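Local structure of eukaryotic translation initiation factor 2A (Schizosaccharomyces pombe, 3WJ9) at residues 46-51 and 57-62; 13-18 and 35-40. The protein probably directs methionyl-tRNAi to 40S ribosomal subunits, in a codon-dependent manner, during early protein synthesis on a small number of specific mRNAs. All coordinates share one frame; numbering follows the deposited sequence.

In the fold
This chain, the beta-propeller part of a longer protein, pairs strands within a blade in contact 1 and packs side chains between two blades in contact 2. Contact 2 comes first along the chain and closes before contact 1 opens; their centres are about 12 Å apart. Contact 1 pairs strands 48-53 and 57-61, the middle of a four-stranded antiparallel sheet. Contact 2 sets strand 15-19, from the sheet that joins the N-terminal strands to 401-406, against strand 37-42, which neighbours 48-53 in the sheet of contact 1. Tyr51 packs on Ile15 and Phe49 on Leu17, so one blade's internal hairpin also helps to form its interface with the preceding blade.

Contact 1: residues 46-51 and 57-62; sequences GKLFAY and VVINDT
Strands 48-51 and 57-61 run antiparallel, 157° between their directions, with Phe49 facing Asn60 and Tyr51 facing Val58 in hydrogen-bonded pairs. Asn60 N gives a nearly straight 2.8 Å bond to Phe49 O; in return Phe49 N reaches Asn60 O at 3.2 Å, tilted out of the carbonyl plane. The two bonds between Tyr51 and Val58 are weak. Just before strand 48-51 begins and just after 57-61 ends, Thr62 OG1 donates to Gly46 O over 2.9 Å, and the methyl CG2 of Thr62 lies against the backbone of Leu48. Leu48 CD1 meets Ile59 CG2 on one face of the sheet. The other face carries the aromatic residues. With CG set between backbone N and carbonyl carbon (chi1 64°), the Tyr51 ring lies alongside Val58, CZ 3.6 Å from Val58 CB. Asn60 OD1 approaches the same ring at its edge, 3.4 Å from Tyr51 CE1, amide and ring nearly coplanar, and also lies at the edge of the Phe49 ring. Serine in place of Tyr51 would probably leave Val58 without its aromatic neighbour and Asn60 OD1 without one of its two ring edges. Together the strands form a beta hairpin, the central pair of a four-stranded propeller blade.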
loop_
_atom_site.group_PDB
_atom_site.type_symbol
_atom_site.label_atom_id
_atom_site.label_comp_id
_atom_site.label_asym_id
_atom_site.label_seq_id
_atom_site.Cartn_x
_atom_site.Cartn_y
_atom_site.Cartn_z
ATOM N N GLY A 46 -6.820 9.260 -7.084
ATOM C CA GLY A 46 -6.880 8.981 -8.507
ATOM C C GLY A 46 -7.100 10.183 -9.405
ATOM O O GLY A 46 -7.520 10.037 -10.553
ATOM N N LYS A 47 -6.819 11.376 -8.894
ATOM C CA LYS A 47 -6.949 12.583 -9.700
ATOM C C LYS A 47 -5.711 12.804 -10.562
ATOM O O LYS A 47 -5.750 13.557 -11.536
ATOM C CB LYS A 47 -7.196 13.805 -8.812
ATOM C CG LYS A 47 -8.557 13.820 -8.140
ATOM C CD LYS A 47 -8.805 15.140 -7.428
ATOM C CE LYS A 47 -10.161 15.156 -6.743
ATOM N NZ LYS A 47 -10.407 16.448 -6.045
ATOM N N LEU A 48 -4.614 12.142 -10.205
ATOM C CA LEU A 48 -3.357 12.312 -10.929
ATOM C C LEU A 48 -2.708 10.985 -11.317
ATOM O O LEU A 48 -2.970 9.947 -10.710
ATOM C CB LEU A 48 -2.375 13.142 -10.096
ATOM C CG LEU A 48 -2.743 14.605 -9.832
ATOM C CD1 LEU A 48 -1.666 15.302 -9.012
ATOM C CD2 LEU A 48 -2.977 15.335 -11.141
ATOM N N PHE A 49 -1.857 11.038 -12.336
ATOM C CA PHE A 49 -1.117 9.870 -12.800
ATOM C C PHE A 49 0.342 10.230 -13.067
ATOM O O PHE A 49 0.630 11.195 -13.774
ATOM C CB PHE A 49 -1.759 9.288 -14.063
ATOM C CG PHE A 49 -0.958 8.190 -14.706
ATOM C CD1 PHE A 49 -1.004 6.899 -14.209
ATOM C CD2 PHE A 49 -0.166 8.448 -15.814
ATOM C CE1 PHE A 49 -0.268 5.887 -14.797
ATOM C CE2 PHE A 49 0.570 7.442 -16.408
ATOM C CZ PHE A 49 0.519 6.158 -15.898
ATOM N N ALA A 50 1.258 9.452 -12.499
ATOM C CA ALA A 50 2.683 9.698 -12.679
ATOM C C ALA A 50 3.387 8.460 -13.212
ATOM O O ALA A 50 3.127 7.350 -12.758
ATOM C CB ALA A 50 3.317 10.136 -11.368
ATOM N N TYR A 51 4.280 8.652 -14.176
ATOM C CA TYR A 51 5.101 7.551 -14.658
ATOM C C TYR A 51 6.550 7.989 -14.800
ATOM O O TYR A 51 6.835 9.140 -15.133
ATOM C CB TYR A 51 4.567 7.009 -15.984
ATOM C CG TYR A 51 4.605 7.992 -17.128
ATOM C CD1 TYR A 51 3.524 8.822 -17.389
ATOM C CD2 TYR A 51 5.715 8.082 -17.958
ATOM C CE1 TYR A 51 3.550 9.721 -18.433
ATOM C CE2 TYR A 51 5.749 8.977 -19.004
ATOM C CZ TYR A 51 4.664 9.795 -19.238
ATOM O OH TYR A 51 4.688 10.694 -20.279
ATOM N N VAL A 57 10.020 12.726 -15.263
ATOM C CA VAL A 57 8.812 12.193 -14.636
ATOM C C VAL A 57 7.619 13.072 -15.008
ATOM O O VAL A 57 7.654 14.286 -14.813
ATOM C CB VAL A 57 8.933 12.116 -13.098
ATOM C CG1 VAL A 57 7.591 11.751 -12.476
ATOM C CG2 VAL A 57 9.996 11.111 -12.692
ATOM N N VAL A 58 6.566 12.461 -15.541
ATOM C CA VAL A 58 5.424 13.222 -16.041
ATOM C C VAL A 58 4.151 12.978 -15.236
ATOM O O VAL A 58 3.787 11.837 -14.953
ATOM C CB VAL A 58 5.157 12.900 -17.526
ATOM C CG1 VAL A 58 3.745 13.294 -17.925
ATOM C CG2 VAL A 58 6.165 13.614 -18.399
ATOM N N ILE A 59 3.485 14.068 -14.866
ATOM C CA ILE A 59 2.223 14.000 -14.142
ATOM C C ILE A 59 1.063 14.424 -15.044
ATOM O O ILE A 59 1.044 15.541 -15.564
ATOM C CB ILE A 59 2.249 14.893 -12.890
ATOM C CG1 ILE A 59 3.465 14.548 -12.026
ATOM C CG2 ILE A 59 0.959 14.742 -12.104
ATOM C CD1 ILE A 59 3.546 15.339 -10.738
ATOM N N ASN A 60 0.096 13.528 -15.223
ATOM C CA ASN A 60 -1.036 13.785 -16.105
ATOM C C ASN A 60 -2.354 13.957 -15.354
ATOM O O ASN A 60 -2.448 13.655 -14.164
ATOM C CB ASN A 60 -1.180 12.650 -17.122
ATOM C CG ASN A 60 0.055 12.474 -17.982
ATOM O OD1 ASN A 60 0.974 11.737 -17.624
ATOM N ND2 ASN A 60 0.081 13.146 -19.126
ATOM N N ASP A 61 -3.366 14.451 -16.061
ATOM C CA ASP A 61 -4.726 14.537 -15.534
ATOM C C ASP A 61 -5.519 13.318 -15.987
ATOM O O ASP A 61 -5.702 13.100 -17.182
ATOM C CB ASP A 61 -5.409 15.827 -15.998
ATOM C CG ASP A 61 -6.865 15.904 -15.576
ATOM O OD1 ASP A 61 -7.212 15.361 -14.505
ATOM O OD2 ASP A 61 -7.665 16.508 -16.321
ATOM N N THR A 62 -5.997 12.529 -15.032
ATOM C CA THR A 62 -6.646 11.255 -15.337
ATOM C C THR A 62 -7.968 11.396 -16.092
ATOM O O THR A 62 -8.540 10.401 -16.538
ATOM C CB THR A 62 -6.908 10.449 -14.054
ATOM O OG1 THR A 62 -7.875 11.132 -13.245
ATOM C CG2 THR A 62 -5.622 10.275 -13.268
#

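Contact 2: residues 13-18 and 35-40; sequences KSIGLV and EPARNA
Ile15 reaches across to Ala37 and Ala40, and these three side chains make up the whole meeting, an apolar one with little surface buried. Along 35-40, the first residue to engage is Ala37. Its CB points toward strand 15-18 and lies 3.6 Å from Ile15 CD1, with Ile15 CG2 a little farther off at 4.0 Å. The isoleucine presents this end because its chain is fully extended: CG1 stands opposite the backbone N (chi1 176°) and CD1 continues the line. Next come Arg38 and Asn39, which turn away from Ile15. Both face Ala52 on the neighbouring strand and form a classic beta bulge. The extra residue shifts the usual alternation of sides, and Ala40, three positions after Ala37, again points toward Ile15; its CB is 4.3 Å from Ile15 CD1. The methyl end of one isoleucine thus serves two alanines flanking a bulge. Around them, Tyr51 of strand 48-53 and Ala32 of the loop leading into strand 37-42 also touch Ile15, while Phe405 of strand 401-406 packs on Ala40. In a chain without helices, the contact joins two propeller blades: strand 15-19, at one edge of the sheet with 6-11 and 401-406, and strand 37-42, at one edge of the next sheet, beside 48-53.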
loop_
_atom_site.group_PDB
_atom_site.type_symbol
_atom_site.label_atom_id
_atom_site.label_comp_id
_atom_site.label_asym_id
_atom_site.label_seq_id
_atom_site.Cartn_x
_atom_site.Cartn_y
_atom_site.Cartn_z
ATOM N N LYS A 13 6.391 -2.723 -23.703
ATOM C CA LYS A 13 6.174 -2.191 -25.034
ATOM C C LYS A 13 5.483 -0.833 -25.018
ATOM O O LYS A 13 5.776 0.029 -25.846
ATOM C CB LYS A 13 5.367 -3.205 -25.842
ATOM C CG LYS A 13 4.227 -2.651 -26.662
ATOM C CD LYS A 13 3.896 -3.662 -27.730
ATOM C CE LYS A 13 2.695 -3.292 -28.555
ATOM N NZ LYS A 13 2.238 -4.534 -29.223
ATOM N N SER A 14 4.579 -0.636 -24.065
ATOM C CA SER A 14 3.794 0.591 -24.029
ATOM C C SER A 14 3.343 0.960 -22.623
ATOM O O SER A 14 3.602 0.237 -21.659
ATOM C CB SER A 14 2.574 0.458 -24.943
ATOM O OG SER A 14 1.783 1.632 -24.918
ATOM N N ILE A 15 2.668 2.100 -22.519
ATOM C CA ILE A 15 2.096 2.549 -21.260
ATOM C C ILE A 15 0.928 3.491 -21.532
ATOM O O ILE A 15 1.022 4.394 -22.363
ATOM C CB ILE A 15 3.146 3.251 -20.371
ATOM C CG1 ILE A 15 2.483 3.805 -19.110
ATOM C CG2 ILE A 15 3.867 4.352 -21.143
ATOM C CD1 ILE A 15 3.431 4.519 -18.192
ATOM N N GLY A 16 -0.184 3.268 -20.841
ATOM C CA GLY A 16 -1.356 4.089 -21.058
ATOM C C GLY A 16 -2.440 3.959 -20.011
ATOM O O GLY A 16 -2.393 3.091 -19.140
ATOM N N LEU A 17 -3.419 4.851 -20.102
ATOM C CA LEU A 17 -4.601 4.787 -19.261
ATOM C C LEU A 17 -5.751 4.274 -20.120
ATOM O O LEU A 17 -5.800 4.545 -21.316
ATOM C CB LEU A 17 -4.907 6.160 -18.655
ATOM C CG LEU A 17 -3.674 6.900 -18.112
ATOM C CD1 LEU A 17 -4.043 8.238 -17.483
ATOM C CD2 LEU A 17 -2.911 6.033 -17.123
ATOM N N VAL A 18 -6.657 3.508 -19.523
ATOM C CA VAL A 18 -7.728 2.875 -20.284
ATOM C C VAL A 18 -9.085 3.080 -19.623
ATOM O O VAL A 18 -9.315 2.610 -18.509
ATOM C CB VAL A 18 -7.479 1.356 -20.451
ATOM C CG1 VAL A 18 -8.631 0.704 -21.187
ATOM C CG2 VAL A 18 -6.172 1.099 -21.182
ATOM N N GLU A 35 11.430 8.461 -23.769
ATOM C CA GLU A 35 12.005 7.329 -23.057
ATOM C C GLU A 35 10.937 6.306 -22.693
ATOM O O GLU A 35 9.791 6.667 -22.431
ATOM C CB GLU A 35 12.716 7.801 -21.788
ATOM C CG GLU A 35 13.710 8.925 -21.982
ATOM C CD GLU A 35 15.081 8.433 -22.403
ATOM O OE1 GLU A 35 16.076 9.128 -22.110
ATOM O OE2 GLU A 35 15.167 7.354 -23.022
ATOM N N PRO A 36 11.312 5.018 -22.675
ATOM C CA PRO A 36 10.397 3.981 -22.190
ATOM C C PRO A 36 10.120 4.157 -20.701
ATOM O O PRO A 36 11.032 4.507 -19.953
ATOM C CB PRO A 36 11.162 2.682 -22.464
ATOM C CG PRO A 36 12.598 3.089 -22.478
ATOM C CD PRO A 36 12.612 4.461 -23.085
ATOM N N ALA A 37 8.881 3.933 -20.280
ATOM C CA ALA A 37 8.528 4.070 -18.873
ATOM C C ALA A 37 9.083 2.900 -18.067
ATOM O O ALA A 37 9.195 1.783 -18.575
ATOM C CB ALA A 37 7.024 4.165 -18.706
ATOM N N ARG A 38 9.430 3.162 -16.812
ATOM C CA ARG A 38 10.014 2.145 -15.944
ATOM C C ARG A 38 9.199 1.967 -14.669
ATOM O O ARG A 38 9.413 1.021 -13.910
ATOM C CB ARG A 38 11.456 2.508 -15.588
ATOM C CG ARG A 38 11.591 3.833 -14.862
ATOM C CD ARG A 38 13.005 4.042 -14.359
ATOM N NE ARG A 38 13.966 4.186 -15.448
ATOM C CZ ARG A 38 15.285 4.179 -15.283
ATOM N NH1 ARG A 38 15.805 4.028 -14.072
ATOM N NH2 ARG A 38 16.086 4.314 -16.330
ATOM N N ASN A 39 8.266 2.883 -14.441
ATOM C CA ASN A 39 7.430 2.856 -13.249
ATOM C C ASN A 39 6.195 3.728 -13.447
ATOM O O ASN A 39 6.174 4.579 -14.336
ATOM C CB ASN A 39 8.228 3.327 -12.032
ATOM C CG ASN A 39 7.563 2.959 -10.722
ATOM O OD1 ASN A 39 6.719 2.066 -10.673
ATOM N ND2 ASN A 39 7.946 3.643 -9.651
ATOM N N ALA A 40 5.168 3.510 -12.628
ATOM C CA ALA A 40 3.934 4.287 -12.718
ATOM C C ALA A 40 3.081 4.147 -11.456
ATOM O O ALA A 40 3.188 3.152 -10.739
ATOM C CB ALA A 40 3.132 3.867 -13.941
#